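Local coordinates for protein cysteine synthase (PDB 5XEM) that probably makes L-cysteine and acetate from O-acetyl-L-serine and hydrogen sulfide with the help of pyridoxal 5'-phosphate, and can also release hydrogen sulfide, at residues K46-L51 against Y157-E162; K191-E194 against K200-P203. All coordinates share one frame; numbering follows the deposited sequence.

Overall arrangement
Both contacts lie within one pyridoxal-phosphate-dependent enzyme fold, with their centres about 15 Å apart; contact 1 is centred about 10 Å and contact 2 about 16 Å from the centre of the chain. They come in series: contact 1 pairs helix 46-60 with helix 151-167, and contact 2 follows, joining helix 183-195 to strand 200-206 of the mixed sheet. Helices 151-167 and 183-195 pack on each other directly. E162 OE2 and K191 NZ form a salt bridge of 2.8 Å, Y157 OH probably hydrogen-bonds E194 OE1, and A161 rests on K191 and L192. These two helices thus bridge from K46, the lysine predicted to carry the cofactor but here not attached, to the mixed sheet.

Contact 1: residues K46-L51 against Y157-E162; sequences KDRIAL and YETTAE. With PLP (pyridoxal-5'-phosphate), chain D.
R48 reaches from helix 46-60 to T159 and T160 of helix 151-167, and the two threonines meet its guanidinium from different directions. T159 OG1 sits at the edge, 2.9 Å from R48 NH1, tilted 21° from the guanidinium plane; the N-H...O angle of 132° makes this a bent hydrogen bond. T160 OG1 instead lies over one face, away from the middle of the group, and comes within 3.2 Å of R48 CD. The N-H at R48 NE does not point at it, so it packs without bonding there. The chain of R48 is extended from CG to NE, which carries the charged end across to helix 151-167. Both hydroxyls are also tied within their own helix, T159 OG1 to A155 O and T160 OG1 to H156 ND1. On the cofactor side, K46 NZ donates to PLP O2P at 2.8 Å and is not joined to C4A, as expected when the cofactor is held as a Schiff base with lanthionine. Salt bridges to E37 and E163 balance the buried charge of R48 and fix the rotation of its guanidinium. Because A155 O can only accept, T159 OG1 gives its proton there and takes the one from R48 NH1.

Contact 2: residues K191-E194 against K200-P203; sequences KLKE and KTFP
Helix segment 191-194 and strand segment 200-203 approach most closely at K193 and K200, whose CA atoms are 8.0 Å apart. They form the second half of a beta-alpha-beta unit, strand 174-178, helix 183-195 and strand 200-206, in which the two strands are parallel neighbours in the mixed sheet. K193 and T201 make the one close side-chain contact between the segments, and both side chains set out toward the other segment. The lysine K193 stretches across, extended beyond CG, and crosses the threonine at a slant, with K193 CE 4.0 Å from T201 CG2. Its ammonium group hydrogen-bonds T201 OG1. With chi1 of 60°, T201 holds OG1 between its own backbone N and carbonyl carbon, while CG2 stands beside the N.

The stronger partner of K193 NZ is D242, through a salt bridge to OD2, and L240 O accepts another bond; three oxygens therefore hold the ammonium. D242 OD2 also takes the amide of T201, so this carboxylate ties the helix lysine and the strand backbone together. Such a setting would be expected to keep the lysine charged. L192 also sets out toward the strand but packs on F175 of strand 174-178 and on A161 and L165 of helix 151-167. F202 projects from the other face of the sheet, against V174 and I176. At the centre of the contact, T201 OG1 lies 3.0 Å from K193 NZ and 3.2 Å from K193 CE.

Contact 1: residues K46-L51 against Y157-E162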
loop_
_atom_site.group_PDB
_atom_site.type_symbol
_atom_site.label_atom_id
_atom_site.label_comp_id
_atom_site.label_asym_id
_atom_site.label_seq_id
_atom_site.Cartn_x
_atom_site.Cartn_y
_atom_site.Cartn_z
ATOM N N LYS A 46 -5.454 -11.120 2.944
ATOM C CA LYS A 46 -6.875 -11.435 3.167
ATOM C C LYS A 46 -7.755 -11.012 2.014
ATOM O O LYS A 46 -8.838 -11.590 1.822
ATOM C CB LYS A 46 -7.385 -10.880 4.506
ATOM C CG LYS A 46 -6.658 -11.428 5.726
ATOM C CD LYS A 46 -6.679 -12.951 5.769
ATOM C CE LYS A 46 -6.617 -13.477 7.202
ATOM N NZ LYS A 46 -7.138 -14.862 7.395
ATOM N N ASP A 47 -7.252 -10.106 1.161
ATOM C CA ASP A 47 -7.941 -9.802 -0.078
ATOM C C ASP A 47 -8.232 -11.125 -0.842
ATOM O O ASP A 47 -9.299 -11.276 -1.480
ATOM C CB ASP A 47 -7.050 -8.963 -0.999
ATOM C CG ASP A 47 -6.941 -7.507 -0.620
ATOM O OD1 ASP A 47 -7.404 -7.123 0.481
ATOM O OD2 ASP A 47 -6.366 -6.739 -1.449
ATOM N N ARG A 48 -7.269 -12.054 -0.840
ATOM C CA ARG A 48 -7.431 -13.326 -1.577
ATOM C C ARG A 48 -8.610 -14.147 -1.054
ATOM O O ARG A 48 -9.406 -14.700 -1.852
ATOM C CB ARG A 48 -6.187 -14.208 -1.516
ATOM C CG ARG A 48 -4.954 -13.640 -2.164
ATOM C CD ARG A 48 -3.759 -14.509 -1.860
ATOM N NE ARG A 48 -2.494 -13.968 -2.320
ATOM C CZ ARG A 48 -1.904 -14.201 -3.492
ATOM N NH1 ARG A 48 -2.509 -14.928 -4.442
ATOM N NH2 ARG A 48 -0.739 -13.655 -3.745
ATOM N N ILE A 49 -8.732 -14.229 0.271
ATOM C CA ILE A 49 -9.815 -15.015 0.889
ATOM C C ILE A 49 -11.148 -14.291 0.857
ATOM O O ILE A 49 -12.199 -14.933 0.675
ATOM C CB ILE A 49 -9.467 -15.577 2.311
ATOM C CG1 ILE A 49 -9.597 -14.564 3.463
ATOM C CG2 ILE A 49 -8.108 -16.278 2.274
ATOM C CD1 ILE A 49 -9.639 -15.248 4.849
ATOM N N ALA A 50 -11.123 -12.963 1.013
ATOM C CA ALA A 50 -12.326 -12.163 0.850
ATOM C C ALA A 50 -12.933 -12.395 -0.539
ATOM O O ALA A 50 -14.133 -12.620 -0.671
ATOM C CB ALA A 50 -12.017 -10.685 1.061
ATOM N N LEU A 51 -12.084 -12.326 -1.560
ATOM C CA LEU A 51 -12.538 -12.518 -2.925
ATOM C C LEU A 51 -13.092 -13.917 -3.122
ATOM O O LEU A 51 -14.199 -14.082 -3.639
ATOM C CB LEU A 51 -11.414 -12.304 -3.913
ATOM C CG LEU A 51 -11.809 -12.381 -5.393
ATOM C CD1 LEU A 51 -12.911 -11.377 -5.718
ATOM C CD2 LEU A 51 -10.583 -12.189 -6.267
ATOM N N TYR A 157 -4.141 -22.220 -1.575
ATOM C CA TYR A 157 -3.787 -23.454 -2.310
ATOM C C TYR A 157 -3.731 -23.188 -3.818
ATOM O O TYR A 157 -2.807 -23.660 -4.499
ATOM C CB TYR A 157 -4.814 -24.516 -1.971
ATOM C CG TYR A 157 -4.677 -25.837 -2.684
ATOM C CD1 TYR A 157 -3.914 -26.859 -2.136
ATOM C CD2 TYR A 157 -5.391 -26.094 -3.864
ATOM C CE1 TYR A 157 -3.815 -28.100 -2.767
ATOM C CE2 TYR A 157 -5.297 -27.322 -4.507
ATOM C CZ TYR A 157 -4.513 -28.320 -3.944
ATOM O OH TYR A 157 -4.417 -29.550 -4.556
ATOM N N GLU A 158 -4.699 -22.414 -4.310
ATOM C CA GLU A 158 -4.865 -22.101 -5.741
ATOM C C GLU A 158 -3.998 -21.005 -6.306
ATOM O O GLU A 158 -3.661 -21.048 -7.493
ATOM C CB GLU A 158 -6.329 -21.778 -6.039
ATOM C CG GLU A 158 -7.192 -23.026 -5.870
ATOM C CD GLU A 158 -8.665 -22.773 -6.041
ATOM O OE1 GLU A 158 -9.061 -21.613 -6.283
ATOM O OE2 GLU A 158 -9.438 -23.742 -5.905
ATOM N N THR A 159 -3.657 -20.006 -5.502
ATOM C CA THR A 159 -2.999 -18.820 -6.045
ATOM C C THR A 159 -1.689 -18.603 -5.351
ATOM O O THR A 159 -0.653 -18.765 -5.988
ATOM C CB THR A 159 -3.928 -17.593 -6.012
ATOM O OG1 THR A 159 -4.272 -17.283 -4.657
ATOM C CG2 THR A 159 -5.217 -17.926 -6.832
ATOM N N THR A 160 -1.712 -18.352 -4.036
ATOM C CA THR A 160 -0.477 -18.027 -3.282
ATOM C C THR A 160 0.652 -19.035 -3.511
ATOM O O THR A 160 1.811 -18.677 -3.863
ATOM C CB THR A 160 -0.790 -17.937 -1.769
ATOM O OG1 THR A 160 -1.928 -17.098 -1.570
ATOM C CG2 THR A 160 0.388 -17.331 -0.999
ATOM N N ALA A 161 0.333 -20.303 -3.294
ATOM C CA ALA A 161 1.308 -21.395 -3.482
ATOM C C ALA A 161 1.829 -21.511 -4.919
ATOM O O ALA A 161 3.029 -21.734 -5.120
ATOM C CB ALA A 161 0.730 -22.733 -3.041
ATOM N N GLU A 162 0.941 -21.357 -5.885
ATOM C CA GLU A 162 1.330 -21.425 -7.298
ATOM C C GLU A 162 2.275 -20.307 -7.684
ATOM O O GLU A 162 3.197 -20.522 -8.478
ATOM C CB GLU A 162 0.113 -21.462 -8.222
ATOM C CG GLU A 162 -0.731 -22.729 -8.110
ATOM C CD GLU A 162 -0.056 -24.007 -8.634
ATOM O OE1 GLU A 162 1.047 -23.944 -9.218
ATOM O OE2 GLU A 162 -0.629 -25.102 -8.438
HETATM N N1 PLP D . -0.975 -11.539 10.016
HETATM C C2 PLP D . -1.956 -10.627 9.926
HETATM C C2A PLP D . -1.606 -9.140 9.841
HETATM C C3 PLP D . -3.306 -11.018 9.884
HETATM O O3 PLP D . -4.279 -10.078 9.776
HETATM C C4 PLP D . -3.641 -12.367 9.953
HETATM C C4A PLP D . -5.087 -12.834 9.917
HETATM C C5 PLP D . -2.591 -13.292 10.042
HETATM C C6 PLP D . -1.273 -12.840 10.062
HETATM C C5A PLP D . -2.823 -14.786 10.109
HETATM O O4P PLP D . -3.287 -15.283 8.803
HETATM P P PLP D . -4.252 -16.580 8.647
HETATM O O1P PLP D . -4.313 -16.956 7.273
HETATM O O2P PLP D . -5.507 -16.155 9.235
HETATM O O3P PLP D . -3.629 -17.588 9.547
#

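Contact 2: residues K191-E194 against K200-P203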
loop_
_atom_site.group_PDB
_atom_site.type_symbol
_atom_site.label_atom_id
_atom_site.label_comp_id
_atom_site.label_asym_id
_atom_site.label_seq_id
_atom_site.Cartn_x
_atom_site.Cartn_y
_atom_site.Cartn_z
ATOM N N LYS A 191 -0.518 -27.244 -0.937
ATOM C CA LYS A 191 -0.146 -27.239 -2.341
ATOM C C LYS A 191 1.333 -27.479 -2.529
ATOM O O LYS A 191 1.741 -28.288 -3.381
ATOM C CB LYS A 191 -0.580 -25.946 -3.048
ATOM C CG LYS A 191 -0.043 -25.779 -4.473
ATOM C CD LYS A 191 -0.444 -26.880 -5.446
ATOM C CE LYS A 191 -1.930 -26.895 -5.755
ATOM N NZ LYS A 191 -2.443 -25.689 -6.452
ATOM N N LEU A 192 2.144 -26.795 -1.742
ATOM C CA LEU A 192 3.580 -26.907 -1.873
ATOM C C LEU A 192 4.063 -28.356 -1.626
ATOM O O LEU A 192 4.926 -28.852 -2.355
ATOM C CB LEU A 192 4.286 -25.953 -0.911
ATOM C CG LEU A 192 4.157 -24.441 -1.188
ATOM C CD1 LEU A 192 4.918 -23.640 -0.122
ATOM C CD2 LEU A 192 4.594 -24.091 -2.599
ATOM N N LYS A 193 3.499 -29.009 -0.610
ATOM C CA LYS A 193 3.870 -30.376 -0.268
ATOM C C LYS A 193 3.351 -31.388 -1.295
ATOM O O LYS A 193 3.957 -32.457 -1.469
ATOM C CB LYS A 193 3.390 -30.732 1.142
ATOM C CG LYS A 193 4.375 -30.282 2.194
ATOM C CD LYS A 193 4.006 -30.667 3.621
ATOM C CE LYS A 193 5.232 -30.494 4.502
ATOM N NZ LYS A 193 5.039 -30.609 5.978
ATOM N N GLU A 194 2.267 -31.060 -1.990
ATOM C CA GLU A 194 1.824 -31.901 -3.113
ATOM C C GLU A 194 2.817 -31.878 -4.273
ATOM O O GLU A 194 3.084 -32.920 -4.868
ATOM C CB GLU A 194 0.444 -31.514 -3.596
ATOM C CG GLU A 194 -0.646 -32.018 -2.682
ATOM C CD GLU A 194 -2.006 -31.451 -2.999
ATOM O OE1 GLU A 194 -2.161 -30.685 -3.972
ATOM O OE2 GLU A 194 -2.950 -31.804 -2.268
ATOM N N LYS A 200 9.822 -28.459 3.709
ATOM C CA LYS A 200 9.420 -28.289 5.105
ATOM C C LYS A 200 8.502 -27.046 5.213
ATOM O O LYS A 200 8.810 -25.998 4.637
ATOM C CB LYS A 200 10.648 -28.130 6.012
ATOM C CG LYS A 200 11.664 -29.296 5.969
ATOM C CD LYS A 200 11.064 -30.590 6.487
ATOM C CE LYS A 200 12.085 -31.739 6.469
ATOM N NZ LYS A 200 12.129 -32.419 5.128
ATOM N N THR A 201 7.390 -27.181 5.937
ATOM C CA THR A 201 6.411 -26.098 6.101
ATOM C C THR A 201 6.117 -25.867 7.587
ATOM O O THR A 201 5.788 -26.840 8.312
ATOM C CB THR A 201 5.114 -26.405 5.323
ATOM O OG1 THR A 201 4.519 -27.625 5.806
ATOM C CG2 THR A 201 5.388 -26.542 3.817
ATOM N N PHE A 202 6.265 -24.610 8.040
ATOM C CA PHE A 202 6.148 -24.285 9.454
ATOM C C PHE A 202 5.199 -23.106 9.705
ATOM O O PHE A 202 5.420 -22.037 9.129
ATOM C CB PHE A 202 7.498 -23.901 10.047
ATOM C CG PHE A 202 8.589 -24.925 9.838
ATOM C CD1 PHE A 202 9.397 -24.872 8.717
ATOM C CD2 PHE A 202 8.828 -25.905 10.793
ATOM C CE1 PHE A 202 10.401 -25.805 8.528
ATOM C CE2 PHE A 202 9.846 -26.840 10.607
ATOM C CZ PHE A 202 10.636 -26.782 9.487
ATOM N N PRO A 203 4.197 -23.300 10.590
ATOM C CA PRO A 203 3.408 -22.211 11.121
ATOM C C PRO A 203 4.151 -21.506 12.250
ATOM O O PRO A 203 5.000 -22.135 12.930
ATOM C CB PRO A 203 2.164 -22.927 11.642
ATOM C CG PRO A 203 2.695 -24.217 12.170
ATOM C CD PRO A 203 3.854 -24.567 11.273
#